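Local atomic coordinates of L-lysine 6-oxidase (Marinomonas mediterranea, PDB entry 3WEU), a protein that oxidises the side-chain amino group of L-lysine with molecular oxygen, using a cysteine tryptophylquinone cofactor, and so generates antibacterial hydrogen peroxide. Residues 140-145 against 156-161; 274-279 against 427-432; 488-493 against 502-507; 631-636 against 647-652. One frame throughout, in Å; residues are numbered along the deposited sequence.

Contact 1: residues 140-145 against 156-161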
loop_
_atom_site.group_PDB
_atom_site.type_symbol
_atom_site.label_atom_id
_atom_site.label_comp_id
_atom_site.label_asym_id
_atom_site.label_seq_id
_atom_site.Cartn_x
_atom_site.Cartn_y
_atom_site.Cartn_z
ATOM N N GLY A 140 -29.754 20.908 -5.388
ATOM C CA GLY A 140 -30.986 21.499 -5.892
ATOM C C GLY A 140 -30.741 22.360 -7.111
ATOM O O GLY A 140 -29.565 22.570 -7.462
ATOM N N PRO A 141 -31.825 22.857 -7.716
ATOM C CA PRO A 141 -31.944 23.733 -8.814
ATOM C C PRO A 141 -31.534 25.112 -8.359
ATOM O O PRO A 141 -31.485 25.388 -7.139
ATOM C CB PRO A 141 -33.410 23.645 -9.207
ATOM C CG PRO A 141 -34.134 23.340 -7.944
ATOM C CD PRO A 141 -33.171 22.453 -7.221
ATOM N N ARG A 142 -30.970 25.847 -9.303
ATOM C CA ARG A 142 -30.766 27.274 -9.119
ATOM C C ARG A 142 -31.447 27.914 -10.287
ATOM O O ARG A 142 -31.574 27.288 -11.354
ATOM C CB ARG A 142 -29.277 27.665 -9.129
ATOM C CG ARG A 142 -28.390 27.177 -8.009
ATOM C CD ARG A 142 -28.813 27.657 -6.622
ATOM N NE ARG A 142 -28.055 27.027 -5.580
ATOM C CZ ARG A 142 -28.283 25.810 -5.092
ATOM N NH1 ARG A 142 -29.222 25.053 -5.592
ATOM N NH2 ARG A 142 -27.507 25.320 -4.159
ATOM N N SER A 143 -31.845 29.179 -10.119
ATOM C CA SER A 143 -32.487 30.008 -11.147
ATOM C C SER A 143 -31.734 31.318 -11.341
ATOM O O SER A 143 -31.122 31.876 -10.403
ATOM C CB SER A 143 -33.908 30.333 -10.699
ATOM O OG SER A 143 -34.648 29.117 -10.763
ATOM N N VAL A 144 -31.727 31.786 -12.561
ATOM C CA VAL A 144 -31.144 33.050 -12.878
ATOM C C VAL A 144 -32.054 33.738 -13.875
ATOM O O VAL A 144 -32.691 33.106 -14.691
ATOM C CB VAL A 144 -29.702 32.744 -13.359
ATOM C CG1 VAL A 144 -29.668 32.226 -14.798
ATOM C CG2 VAL A 144 -28.829 33.879 -13.182
ATOM N N SER A 145 -32.105 35.066 -13.811
ATOM C CA SER A 145 -32.806 35.884 -14.770
ATOM C C SER A 145 -32.319 37.300 -14.736
ATOM O O SER A 145 -31.695 37.759 -13.768
ATOM C CB SER A 145 -34.271 35.909 -14.480
ATOM O OG SER A 145 -34.507 36.453 -13.177
ATOM N N ASN A 156 -23.769 26.446 0.050
ATOM C CA ASN A 156 -24.226 27.565 0.915
ATOM C C ASN A 156 -25.478 28.310 0.413
ATOM O O ASN A 156 -25.904 29.257 1.027
ATOM C CB ASN A 156 -23.056 28.526 1.111
ATOM C CG ASN A 156 -21.917 27.870 1.853
ATOM O OD1 ASN A 156 -22.146 27.132 2.790
ATOM N ND2 ASN A 156 -20.692 28.100 1.433
ATOM N N ASN A 157 -26.123 27.904 -0.673
ATOM C CA ASN A 157 -27.358 28.618 -1.112
ATOM C C ASN A 157 -28.394 27.641 -1.638
ATOM O O ASN A 157 -29.100 27.839 -2.601
ATOM C CB ASN A 157 -26.967 29.734 -2.077
ATOM C CG ASN A 157 -26.425 29.195 -3.395
ATOM O OD1 ASN A 157 -26.157 27.977 -3.537
ATOM N ND2 ASN A 157 -26.403 30.072 -4.398
ATOM N N ILE A 158 -28.463 26.507 -0.962
ATOM C CA ILE A 158 -29.410 25.496 -1.334
ATOM C C ILE A 158 -30.743 26.102 -0.964
ATOM O O ILE A 158 -30.906 26.487 0.164
ATOM C CB ILE A 158 -29.203 24.216 -0.482
ATOM C CG1 ILE A 158 -27.890 23.545 -0.845
ATOM C CG2 ILE A 158 -30.417 23.281 -0.636
ATOM C CD1 ILE A 158 -27.372 22.606 0.218
ATOM N N PRO A 159 -31.697 26.171 -1.883
ATOM C CA PRO A 159 -32.996 26.717 -1.497
ATOM C C PRO A 159 -33.712 25.943 -0.369
ATOM O O PRO A 159 -33.585 24.728 -0.272
ATOM C CB PRO A 159 -33.824 26.672 -2.770
ATOM C CG PRO A 159 -32.913 26.154 -3.836
ATOM C CD PRO A 159 -31.652 25.668 -3.259
ATOM N N GLU A 160 -34.433 26.662 0.494
ATOM C CA GLU A 160 -35.167 26.027 1.610
ATOM C C GLU A 160 -36.241 25.049 1.093
ATOM O O GLU A 160 -36.547 24.077 1.729
ATOM C CB GLU A 160 -35.825 27.114 2.494
ATOM C CG GLU A 160 -34.827 27.881 3.310
ATOM C CD GLU A 160 -35.498 28.875 4.252
ATOM O OE1 GLU A 160 -36.667 28.642 4.648
ATOM O OE2 GLU A 160 -34.854 29.887 4.590
ATOM N N THR A 161 -36.806 25.302 -0.081
ATOM C CA THR A 161 -37.781 24.370 -0.664
ATOM C C THR A 161 -37.211 23.025 -1.167
ATOM O O THR A 161 -37.998 22.168 -1.588
ATOM C CB THR A 161 -38.537 25.027 -1.810
ATOM O OG1 THR A 161 -37.588 25.544 -2.762
ATOM C CG2 THR A 161 -39.421 26.192 -1.264
#

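Contact 2: residues 274-279 against 427-432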
loop_
_atom_site.group_PDB
_atom_site.type_symbol
_atom_site.label_atom_id
_atom_site.label_comp_id
_atom_site.label_asym_id
_atom_site.label_seq_id
_atom_site.Cartn_x
_atom_site.Cartn_y
_atom_site.Cartn_z
ATOM N N ASP A 274 -37.531 8.905 -37.040
ATOM C CA ASP A 274 -37.908 9.326 -38.382
ATOM C C ASP A 274 -37.294 10.683 -38.745
ATOM O O ASP A 274 -37.887 11.454 -39.502
ATOM C CB ASP A 274 -39.449 9.420 -38.438
ATOM C CG ASP A 274 -39.983 9.263 -39.832
ATOM O OD1 ASP A 274 -39.571 8.269 -40.487
ATOM O OD2 ASP A 274 -40.838 10.095 -40.257
ATOM N N LEU A 275 -36.106 10.982 -38.223
ATOM C CA LEU A 275 -35.520 12.275 -38.453
ATOM C C LEU A 275 -35.312 12.604 -39.935
ATOM O O LEU A 275 -35.406 13.741 -40.342
ATOM C CB LEU A 275 -34.196 12.404 -37.627
ATOM C CG LEU A 275 -33.424 13.729 -37.746
ATOM C CD1 LEU A 275 -34.261 14.876 -37.185
ATOM C CD2 LEU A 275 -32.125 13.558 -36.992
ATOM N N VAL A 276 -34.942 11.622 -40.724
ATOM C CA VAL A 276 -34.673 11.767 -42.134
ATOM C C VAL A 276 -35.418 10.661 -42.944
ATOM O O VAL A 276 -34.846 9.675 -43.328
ATOM C CB VAL A 276 -33.162 11.733 -42.474
ATOM C CG1 VAL A 276 -32.994 12.185 -43.926
ATOM C CG2 VAL A 276 -32.360 12.664 -41.587
ATOM N N PRO A 277 -36.739 10.856 -43.195
ATOM C CA PRO A 277 -37.586 9.828 -43.837
ATOM C C PRO A 277 -37.041 9.337 -45.134
ATOM O O PRO A 277 -37.208 8.174 -45.443
ATOM C CB PRO A 277 -38.921 10.573 -44.090
ATOM C CG PRO A 277 -38.973 11.633 -43.030
ATOM C CD PRO A 277 -37.492 12.084 -42.871
ATOM N N ASP A 278 -36.365 10.196 -45.893
ATOM C CA ASP A 278 -35.747 9.735 -47.147
ATOM C C ASP A 278 -34.587 8.740 -46.975
ATOM O O ASP A 278 -34.221 8.050 -47.921
ATOM C CB ASP A 278 -35.247 10.919 -47.978
ATOM C CG ASP A 278 -36.381 11.765 -48.567
ATOM O OD1 ASP A 278 -37.523 11.305 -48.609
ATOM O OD2 ASP A 278 -36.107 12.924 -48.919
ATOM N N MET A 279 -33.972 8.703 -45.799
ATOM C CA MET A 279 -32.792 7.880 -45.576
ATOM C C MET A 279 -33.133 6.536 -45.004
ATOM O O MET A 279 -32.402 5.539 -45.216
ATOM C CB MET A 279 -31.832 8.586 -44.590
ATOM C CG MET A 279 -30.431 8.074 -44.761
ATOM S SD MET A 279 -29.289 8.569 -43.453
ATOM C CE MET A 279 -29.259 10.314 -43.581
ATOM N N ASP A 427 -28.663 20.399 -48.928
ATOM C CA ASP A 427 -29.225 21.127 -47.777
ATOM C C ASP A 427 -28.891 20.383 -46.467
ATOM O O ASP A 427 -28.605 19.181 -46.476
ATOM C CB ASP A 427 -30.718 21.479 -47.886
ATOM C CG ASP A 427 -31.075 22.793 -47.089
ATOM O OD1 ASP A 427 -30.178 23.482 -46.520
ATOM O OD2 ASP A 427 -32.246 23.148 -47.026
ATOM N N ASP A 428 -28.851 21.148 -45.378
ATOM C CA ASP A 428 -28.694 20.613 -44.034
ATOM C C ASP A 428 -29.860 19.671 -43.715
ATOM O O ASP A 428 -30.972 19.760 -44.222
ATOM C CB ASP A 428 -28.668 21.715 -42.954
ATOM C CG ASP A 428 -27.486 22.668 -43.097
ATOM O OD1 ASP A 428 -26.833 22.683 -44.167
ATOM O OD2 ASP A 428 -27.230 23.415 -42.133
ATOM N N TYR A 429 -29.543 18.724 -42.882
ATOM C CA TYR A 429 -30.554 17.957 -42.215
ATOM C C TYR A 429 -31.353 18.854 -41.288
ATOM O O TYR A 429 -30.890 19.941 -40.905
ATOM C CB TYR A 429 -29.811 16.904 -41.388
ATOM C CG TYR A 429 -29.093 15.857 -42.225
ATOM C CD1 TYR A 429 -29.798 15.052 -43.078
ATOM C CD2 TYR A 429 -27.702 15.627 -42.106
ATOM C CE1 TYR A 429 -29.176 14.093 -43.834
ATOM C CE2 TYR A 429 -27.107 14.633 -42.854
ATOM C CZ TYR A 429 -27.814 13.869 -43.704
ATOM O OH TYR A 429 -27.226 12.899 -44.583
ATOM N N PRO A 430 -32.522 18.392 -40.882
ATOM C CA PRO A 430 -33.357 19.154 -39.942
ATOM C C PRO A 430 -32.875 19.079 -38.498
ATOM O O PRO A 430 -33.559 18.576 -37.667
ATOM C CB PRO A 430 -34.746 18.522 -40.101
ATOM C CG PRO A 430 -34.500 17.166 -40.665
ATOM C CD PRO A 430 -33.245 17.252 -41.487
ATOM N N VAL A 431 -31.686 19.602 -38.245
ATOM C CA VAL A 431 -31.036 19.616 -36.951
ATOM C C VAL A 431 -30.411 20.998 -36.904
ATOM O O VAL A 431 -29.704 21.400 -37.822
ATOM C CB VAL A 431 -29.903 18.562 -36.888
ATOM C CG1 VAL A 431 -29.181 18.625 -35.604
ATOM C CG2 VAL A 431 -30.517 17.166 -37.048
ATOM N N SER A 432 -30.673 21.746 -35.863
ATOM C CA SER A 432 -30.046 23.047 -35.694
ATOM C C SER A 432 -28.540 22.924 -35.581
ATOM O O SER A 432 -28.048 22.067 -34.884
ATOM C CB SER A 432 -30.608 23.671 -34.388
ATOM O OG SER A 432 -29.858 24.803 -34.019
#

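Contact 3: residues 488-493 against 502-507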
loop_
_atom_site.group_PDB
_atom_site.type_symbol
_atom_site.label_atom_id
_atom_site.label_comp_id
_atom_site.label_asym_id
_atom_site.label_seq_id
_atom_site.Cartn_x
_atom_site.Cartn_y
_atom_site.Cartn_z
ATOM N N ASP A 488 -32.883 3.427 -13.195
ATOM C CA ASP A 488 -32.298 3.428 -14.530
ATOM C C ASP A 488 -33.286 3.989 -15.536
ATOM O O ASP A 488 -34.277 3.386 -15.897
ATOM C CB ASP A 488 -31.892 2.031 -14.924
ATOM C CG ASP A 488 -31.079 2.003 -16.230
ATOM O OD1 ASP A 488 -30.968 3.064 -16.888
ATOM O OD2 ASP A 488 -30.550 0.945 -16.569
ATOM N N GLU A 489 -33.004 5.201 -16.012
ATOM C CA GLU A 489 -33.774 5.794 -17.049
ATOM C C GLU A 489 -33.888 4.986 -18.305
ATOM O O GLU A 489 -34.872 5.110 -19.063
ATOM C CB GLU A 489 -33.167 7.149 -17.376
ATOM C CG GLU A 489 -31.784 7.109 -18.085
ATOM C CD GLU A 489 -30.604 6.667 -17.218
ATOM O OE1 GLU A 489 -30.675 6.470 -15.954
ATOM O OE2 GLU A 489 -29.498 6.557 -17.827
ATOM N N CYS A 490 -32.865 4.169 -18.603
ATOM C CA CYS A 490 -33.009 3.244 -19.752
ATOM C C CYS A 490 -33.977 2.079 -19.541
ATOM O O CYS A 490 -34.520 1.575 -20.506
ATOM C CB CYS A 490 -31.666 2.657 -20.126
ATOM S SG CYS A 490 -30.532 3.991 -20.698
ATOM N N GLU A 491 -34.118 1.644 -18.312
ATOM C CA GLU A 491 -35.097 0.613 -17.947
ATOM C C GLU A 491 -36.514 1.185 -17.870
ATOM O O GLU A 491 -37.441 0.638 -18.475
ATOM C CB GLU A 491 -34.719 -0.027 -16.611
ATOM C CG GLU A 491 -35.754 -1.037 -16.172
ATOM C CD GLU A 491 -35.308 -1.794 -14.965
ATOM O OE1 GLU A 491 -34.290 -1.424 -14.378
ATOM O OE2 GLU A 491 -35.980 -2.765 -14.601
ATOM N N GLU A 492 -36.711 2.296 -17.194
ATOM C CA GLU A 492 -38.104 2.851 -17.071
ATOM C C GLU A 492 -38.634 3.517 -18.258
ATOM O O GLU A 492 -39.837 3.543 -18.412
ATOM C CB GLU A 492 -38.198 3.863 -15.932
ATOM C CG GLU A 492 -37.608 3.347 -14.651
ATOM C CD GLU A 492 -38.178 1.987 -14.241
ATOM O OE1 GLU A 492 -39.337 1.679 -14.541
ATOM O OE2 GLU A 492 -37.433 1.199 -13.646
ATOM N N GLU A 493 -37.768 4.154 -19.096
ATOM C CA GLU A 493 -38.205 4.720 -20.367
ATOM C C GLU A 493 -38.987 5.996 -20.233
ATOM O O GLU A 493 -39.433 6.544 -21.212
ATOM C CB GLU A 493 -39.000 3.750 -21.290
ATOM C CG GLU A 493 -38.311 2.392 -21.438
ATOM C CD GLU A 493 -38.763 1.524 -22.570
ATOM O OE1 GLU A 493 -39.688 1.853 -23.286
ATOM O OE2 GLU A 493 -38.153 0.469 -22.773
ATOM N N THR A 502 -24.255 11.408 -16.768
ATOM C CA THR A 502 -22.840 11.236 -16.403
ATOM C C THR A 502 -22.594 10.175 -15.340
ATOM O O THR A 502 -21.468 9.874 -14.984
ATOM C CB THR A 502 -22.190 12.564 -15.959
ATOM O OG1 THR A 502 -22.881 13.123 -14.822
ATOM C CG2 THR A 502 -22.181 13.581 -17.190
ATOM N N LYS A 503 -23.633 9.573 -14.795
ATOM C CA LYS A 503 -23.405 8.774 -13.600
ATOM C C LYS A 503 -22.615 7.520 -13.836
ATOM O O LYS A 503 -21.971 7.004 -12.899
ATOM C CB LYS A 503 -24.735 8.408 -12.944
ATOM C CG LYS A 503 -25.603 7.519 -13.768
ATOM C CD LYS A 503 -27.023 7.499 -13.243
ATOM C CE LYS A 503 -27.962 6.727 -14.176
ATOM N NZ LYS A 503 -29.327 6.500 -13.561
ATOM N N ARG A 504 -22.669 6.995 -15.039
ATOM C CA ARG A 504 -21.973 5.747 -15.353
ATOM C C ARG A 504 -20.464 5.877 -15.464
ATOM O O ARG A 504 -19.724 4.885 -15.394
ATOM C CB ARG A 504 -22.523 5.172 -16.664
ATOM C CG ARG A 504 -23.913 4.607 -16.470
ATOM C CD ARG A 504 -24.473 4.236 -17.816
ATOM N NE ARG A 504 -25.785 3.582 -17.726
ATOM C CZ ARG A 504 -26.919 4.232 -17.529
ATOM N NH1 ARG A 504 -26.904 5.573 -17.350
ATOM N NH2 ARG A 504 -28.060 3.550 -17.462
ATOM N N MET A 505 -19.982 7.111 -15.644
ATOM C CA MET A 505 -18.582 7.362 -15.914
ATOM C C MET A 505 -17.765 7.114 -14.653
ATOM O O MET A 505 -18.321 6.956 -13.553
ATOM C CB MET A 505 -18.350 8.808 -16.381
ATOM C CG MET A 505 -19.280 9.325 -17.462
ATOM S SD MET A 505 -19.505 8.188 -18.846
ATOM C CE MET A 505 -17.976 8.512 -19.693
ATOM N N ALA A 506 -16.441 7.094 -14.802
ATOM C CA ALA A 506 -15.609 6.824 -13.643
ATOM C C ALA A 506 -15.797 7.879 -12.574
ATOM O O ALA A 506 -16.054 9.068 -12.830
ATOM C CB ALA A 506 -14.140 6.713 -14.011
ATOM N N CYS A 507 -15.670 7.406 -11.349
ATOM C CA CYS A 507 -15.788 8.230 -10.140
ATOM C C CYS A 507 -14.542 8.073 -9.310
ATOM O O CYS A 507 -14.374 7.040 -8.593
ATOM C CB CYS A 507 -17.013 7.778 -9.372
ATOM S SG CYS A 507 -17.347 8.912 -8.005
HETATM O O HOH W 1 -28.866 1.028 -18.637
#

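Contact 4: residues 631-636 against 647-652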
loop_
_atom_site.group_PDB
_atom_site.type_symbol
_atom_site.label_atom_id
_atom_site.label_comp_id
_atom_site.label_asym_id
_atom_site.label_seq_id
_atom_site.Cartn_x
_atom_site.Cartn_y
_atom_site.Cartn_z
ATOM N N PHE A 631 -2.551 21.721 -23.711
ATOM C CA PHE A 631 -3.594 21.783 -24.716
ATOM C C PHE A 631 -2.923 21.683 -26.060
ATOM O O PHE A 631 -1.989 22.473 -26.388
ATOM C CB PHE A 631 -4.327 23.111 -24.639
ATOM C CG PHE A 631 -5.281 23.177 -23.494
ATOM C CD1 PHE A 631 -4.812 23.360 -22.199
ATOM C CD2 PHE A 631 -6.630 22.884 -23.681
ATOM C CE1 PHE A 631 -5.691 23.326 -21.115
ATOM C CE2 PHE A 631 -7.525 22.864 -22.604
ATOM C CZ PHE A 631 -7.041 23.105 -21.315
ATOM N N ILE A 632 -3.399 20.749 -26.838
ATOM C CA ILE A 632 -2.865 20.508 -28.199
ATOM C C ILE A 632 -3.618 21.432 -29.137
ATOM O O ILE A 632 -4.830 21.373 -29.231
ATOM C CB ILE A 632 -3.035 19.038 -28.640
ATOM C CG1 ILE A 632 -2.579 18.091 -27.549
ATOM C CG2 ILE A 632 -2.313 18.768 -29.952
ATOM C CD1 ILE A 632 -1.156 18.307 -27.012
ATOM N N ARG A 633 -2.881 22.298 -29.835
ATOM C CA ARG A 633 -3.491 23.294 -30.654
ATOM C C ARG A 633 -2.696 23.678 -31.906
ATOM O O ARG A 633 -1.462 23.477 -31.963
ATOM C CB ARG A 633 -3.790 24.471 -29.774
ATOM C CG ARG A 633 -3.197 25.778 -30.087
ATOM C CD ARG A 633 -3.618 26.836 -29.094
ATOM N NE ARG A 633 -4.550 27.735 -29.650
ATOM C CZ ARG A 633 -5.042 28.778 -28.982
ATOM N NH1 ARG A 633 -4.705 29.002 -27.711
ATOM N NH2 ARG A 633 -5.837 29.616 -29.571
ATOM N N ASP A 634 -3.433 24.153 -32.917
ATOM C CA ASP A 634 -2.871 24.461 -34.175
ATOM C C ASP A 634 -2.124 25.812 -34.088
ATOM O O ASP A 634 -2.755 26.874 -33.914
ATOM C CB ASP A 634 -3.927 24.470 -35.271
ATOM C CG ASP A 634 -3.372 24.724 -36.643
ATOM O OD1 ASP A 634 -2.158 24.792 -36.841
ATOM O OD2 ASP A 634 -4.225 24.924 -37.571
ATOM N N ARG A 635 -0.811 25.734 -34.175
ATOM C CA ARG A 635 0.084 26.892 -34.137
ATOM C C ARG A 635 0.079 27.696 -35.457
ATOM O O ARG A 635 0.634 28.807 -35.532
ATOM C CB ARG A 635 1.483 26.381 -33.866
ATOM C CG ARG A 635 1.678 25.844 -32.465
ATOM C CD ARG A 635 1.903 27.000 -31.491
ATOM N NE ARG A 635 2.743 26.556 -30.411
ATOM C CZ ARG A 635 3.934 27.017 -30.084
ATOM N NH1 ARG A 635 4.506 28.035 -30.699
ATOM N NH2 ARG A 635 4.547 26.457 -29.075
ATOM N N ASN A 636 -0.575 27.127 -36.474
ATOM C CA ASN A 636 -0.728 27.735 -37.789
ATOM C C ASN A 636 -2.173 27.953 -38.197
ATOM O O ASN A 636 -2.485 27.964 -39.397
ATOM C CB ASN A 636 -0.092 26.922 -38.876
ATOM C CG ASN A 636 0.299 27.760 -40.070
ATOM O OD1 ASN A 636 0.566 28.983 -39.939
ATOM N ND2 ASN A 636 0.399 27.112 -41.249
ATOM N N GLU A 647 1.799 20.693 -28.396
ATOM C CA GLU A 647 1.506 21.045 -27.009
ATOM C C GLU A 647 1.639 22.560 -26.859
ATOM O O GLU A 647 2.551 23.186 -27.429
ATOM C CB GLU A 647 2.580 20.464 -26.046
ATOM C CG GLU A 647 2.374 18.986 -25.774
ATOM C CD GLU A 647 3.219 18.444 -24.664
ATOM O OE1 GLU A 647 4.331 18.949 -24.496
ATOM O OE2 GLU A 647 2.730 17.543 -23.978
ATOM N N THR A 648 0.764 23.128 -26.051
ATOM C CA THR A 648 0.873 24.519 -25.571
ATOM C C THR A 648 0.446 24.478 -24.076
ATOM O O THR A 648 -0.404 23.631 -23.687
ATOM C CB THR A 648 -0.087 25.476 -26.363
ATOM O OG1 THR A 648 -1.460 25.078 -26.213
ATOM C CG2 THR A 648 0.247 25.499 -27.891
ATOM N N GLU A 649 0.972 25.415 -23.288
ATOM C CA GLU A 649 0.491 25.690 -21.948
ATOM C C GLU A 649 0.641 24.513 -20.954
ATOM O O GLU A 649 -0.027 24.470 -19.900
ATOM C CB GLU A 649 -0.943 26.194 -21.964
ATOM C CG GLU A 649 -1.133 27.480 -22.753
ATOM C CD GLU A 649 -2.522 28.055 -22.564
ATOM O OE1 GLU A 649 -2.802 28.540 -21.428
ATOM O OE2 GLU A 649 -3.333 28.010 -23.544
ATOM N N ARG A 650 1.615 23.644 -21.203
ATOM C CA ARG A 650 1.920 22.566 -20.217
ATOM C C ARG A 650 2.574 23.221 -19.021
ATOM O O ARG A 650 3.358 24.132 -19.197
ATOM C CB ARG A 650 2.886 21.528 -20.817
ATOM C CG ARG A 650 2.793 20.186 -20.098
ATOM C CD ARG A 650 3.772 19.145 -20.579
ATOM N NE ARG A 650 3.256 17.791 -20.366
ATOM C CZ ARG A 650 3.758 16.860 -19.540
ATOM N NH1 ARG A 650 4.869 17.030 -18.853
ATOM N NH2 ARG A 650 3.132 15.715 -19.440
ATOM N N ASN A 651 2.285 22.779 -17.801
ATOM C CA ASN A 651 2.920 23.387 -16.589
ATOM C C ASN A 651 4.206 22.609 -16.324
ATOM O O ASN A 651 4.288 21.703 -15.426
ATOM C CB ASN A 651 1.976 23.374 -15.420
ATOM C CG ASN A 651 0.605 24.021 -15.733
ATOM O OD1 ASN A 651 0.379 24.585 -16.750
ATOM N ND2 ASN A 651 -0.274 23.959 -14.803
ATOM N N HIS A 652 5.202 22.961 -17.110
ATOM C CA HIS A 652 6.436 22.193 -17.129
ATOM C C HIS A 652 7.118 22.237 -15.765
ATOM O O HIS A 652 7.811 21.268 -15.369
ATOM C CB HIS A 652 7.426 22.750 -18.138
ATOM C CG HIS A 652 6.952 22.680 -19.542
ATOM N ND1 HIS A 652 6.683 21.493 -20.178
ATOM C CD2 HIS A 652 6.649 23.677 -20.422
ATOM C CE1 HIS A 652 6.278 21.760 -21.410
ATOM N NE2 HIS A 652 6.252 23.078 -21.581
HETATM O O HOH W 2 -2.767 27.577 -26.066
#

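Contact 1: residues 140-145 against 156-161
Over one face of the Arg142 guanidinium lie the carbonyl O of Asn157, 3.0 Å above the plane and offset toward the rim, and CD of Pro159. The edge is occupied differently: Asn157 OD1 and Gly140 CA lie close to the guanidinium plane. Asn157 OD1 faces the side that carries NE and NH2, accepting from Arg142 NH2 at 3.0 Å and, weakly, from Arg142 NE at 2.9 Å. The amide and guanidinium planes stand 71° apart, and NH2 reaches OD1 from above the amide plane. A bend at chi2 (-61°) sets Arg142 CD off a straight path from the strand. Beyond it Arg142 NH1 donates to Pro141 O at 2.8 Å, while Pro159 CD comes to 3.4 Å from the same NH1. Ile158 CG1 touches Arg142 NH2 at 3.8 Å. Further acceptors are Leu139 O for NH1 and Ser154 O for NH2. Asn157 is itself held by strand 150-154 and its end, through ND2 to Glu152 O and OD1 to Ser154 N. The cation is thus bound by neutral oxygens, with no carboxylate among these partners: its charge is probably offset by the dipoles of these backbone and amide groups, and the Arg142-Asn157 bonds join the loop to strand 137-145.

Contact 2: residues 274-279 against 427-432
This is an apolar loop-to-loop packing, with an inverse gamma turn centred on Pro430 on one side and the loop that leaves helix 261-272 on the other. No hydrogen bond spans residues 274-279 and 427-432, so the fit rests on van der Waals contact, mostly between side chains. Tyr429 carries one end of it. Val276 CG2 meets the ring at CD1, 3.8 Å away, and Met279 CE lies 3.4 Å from Tyr429 OH and 3.8 Å from Tyr429 CE1. Both approaches to the ring are oblique, and both side chains cross the tyrosine at about a right angle. The Met279 chain turns at chi3 (-62°), which places its terminal CE by the phenol end of the ring. At the other end, Pro430 CG rests on the backbone, 3.6 Å from Leu275 O, while Leu275 CD1 is 4.2 Å from Pro430 CG as the two side chains pass in opposite directions. The other branch, Leu275 CD2, reaches Val431 CG2 at 4.0 Å. The polar tip of Tyr429 is bonded to Asp298 OD1, and its ring also makes a cation-pi contact with Arg297. Around the contact, Phe266 of helix 261-272 touches Leu275, Val276 and Met279, Leu412 of helix 407-418 packs on Met279 and Tyr429, and Ser432 caps the start of helix 433-439.

Contact 3: residues 488-493 against 502-507
Glu489 and Lys503 meet tip to tip, Lys503 NZ lying 2.7 Å from Glu489 OE1 on the syn lone pair of that oxygen. In both residues CG sits between the backbone N and the carbonyl carbon (chi1 70° and 65°); Glu489 then bends at chi2, while Lys503 stays extended beyond CG. The second carboxylate oxygen, Glu489 OE2, also uses its syn lone pair, accepting from Arg504 NH1 at 2.8 Å. Here the carboxylate is turned nearly perpendicular to the guanidinium, and the acceptor is tilted slightly out of the guanidinium plane. Arg504, extended from CG to NE, brings its NH2 to Asp488 OD1 at 3.0 Å, a weak bond by its angle (126°) within a salt bridge. A water bridges the same pair, donating to Asp488 OD2 and accepting from Arg504 NH2. Asp488 OD1 has a second task: it accepts from Cys490 N at 2.8 Å, from above the carboxylate plane. Lys503 NZ also pairs with Asp500, whose OD2 lies near Glu489 OE1; the ammonium probably offsets that repulsion. Trp96 adds a cation-pi contact to Lys503. The whole is a buried four-residue salt-bridge network, in which an aspartate N-cap and the first turn of helix 489-492 meet two consecutive basic residues at the centre of the type I turn Thr502-Met505.

Contact 4: residues 631-636 against 647-652
Thr648 lies against Phe631 from its CB outward. CB is 3.6 Å from Phe631 O; the hydroxyl branch goes nearer, OG1 donating to Phe631 O at 2.7 Å; and the methyl CG2 lies beside Arg633 CG at 4.1 Å. With chi1 at 60°, OG1 is set between the backbone N and carbonyl carbon of Thr648. OG1 also receives a hydrogen bond from a water, which donates to Glu649 OE2 as well and accepts from Arg633 NH1. The backbones form an antiparallel hydrogen-bonded pair: Phe631 N donates to Thr648 O at 2.9 Å and Thr648 N to Phe631 O at 2.8 Å. On the face opposite the Phe631 and Thr648 side chains, Ile632 CD1 packs on Glu647 CG at 3.8 Å in the adjoining non-hydrogen-bonded pair. Outside the hairpin, Glu647 has a salt bridge to Arg614, while Arg633 NH1 donates to Val47 O and Glu649 OE2 accepts from Phe49 N. Phe631 O therefore has two donors from one residue, reaching it from opposite faces of its carbonyl plane, and the Arg633 and Glu649 charges, 4.5 Å apart between NH1 and OE2, are bridged by the water, with no direct salt bridge.

From the N terminus, the four contacts follow in series; none nests in or crosses another. Contact 1 closes a short excursion through strand 150-154, holding the following loop to strand 137-145 of the large mixed sheet. Contact 2 spans far more chain, bringing the loop after helix 261-272 to the one before helix 433-439. Contact 3 is again local, closing the link from helix 489-492 to the turn ahead of helix 510-515, which precedes the cofactor residue Cys516. Its partner Trp581 falls in the chain between contacts 3 and 4. Contact 4 closes a beta hairpin, with its centre about 34 Å from that of contact 3 and across the chain's middle.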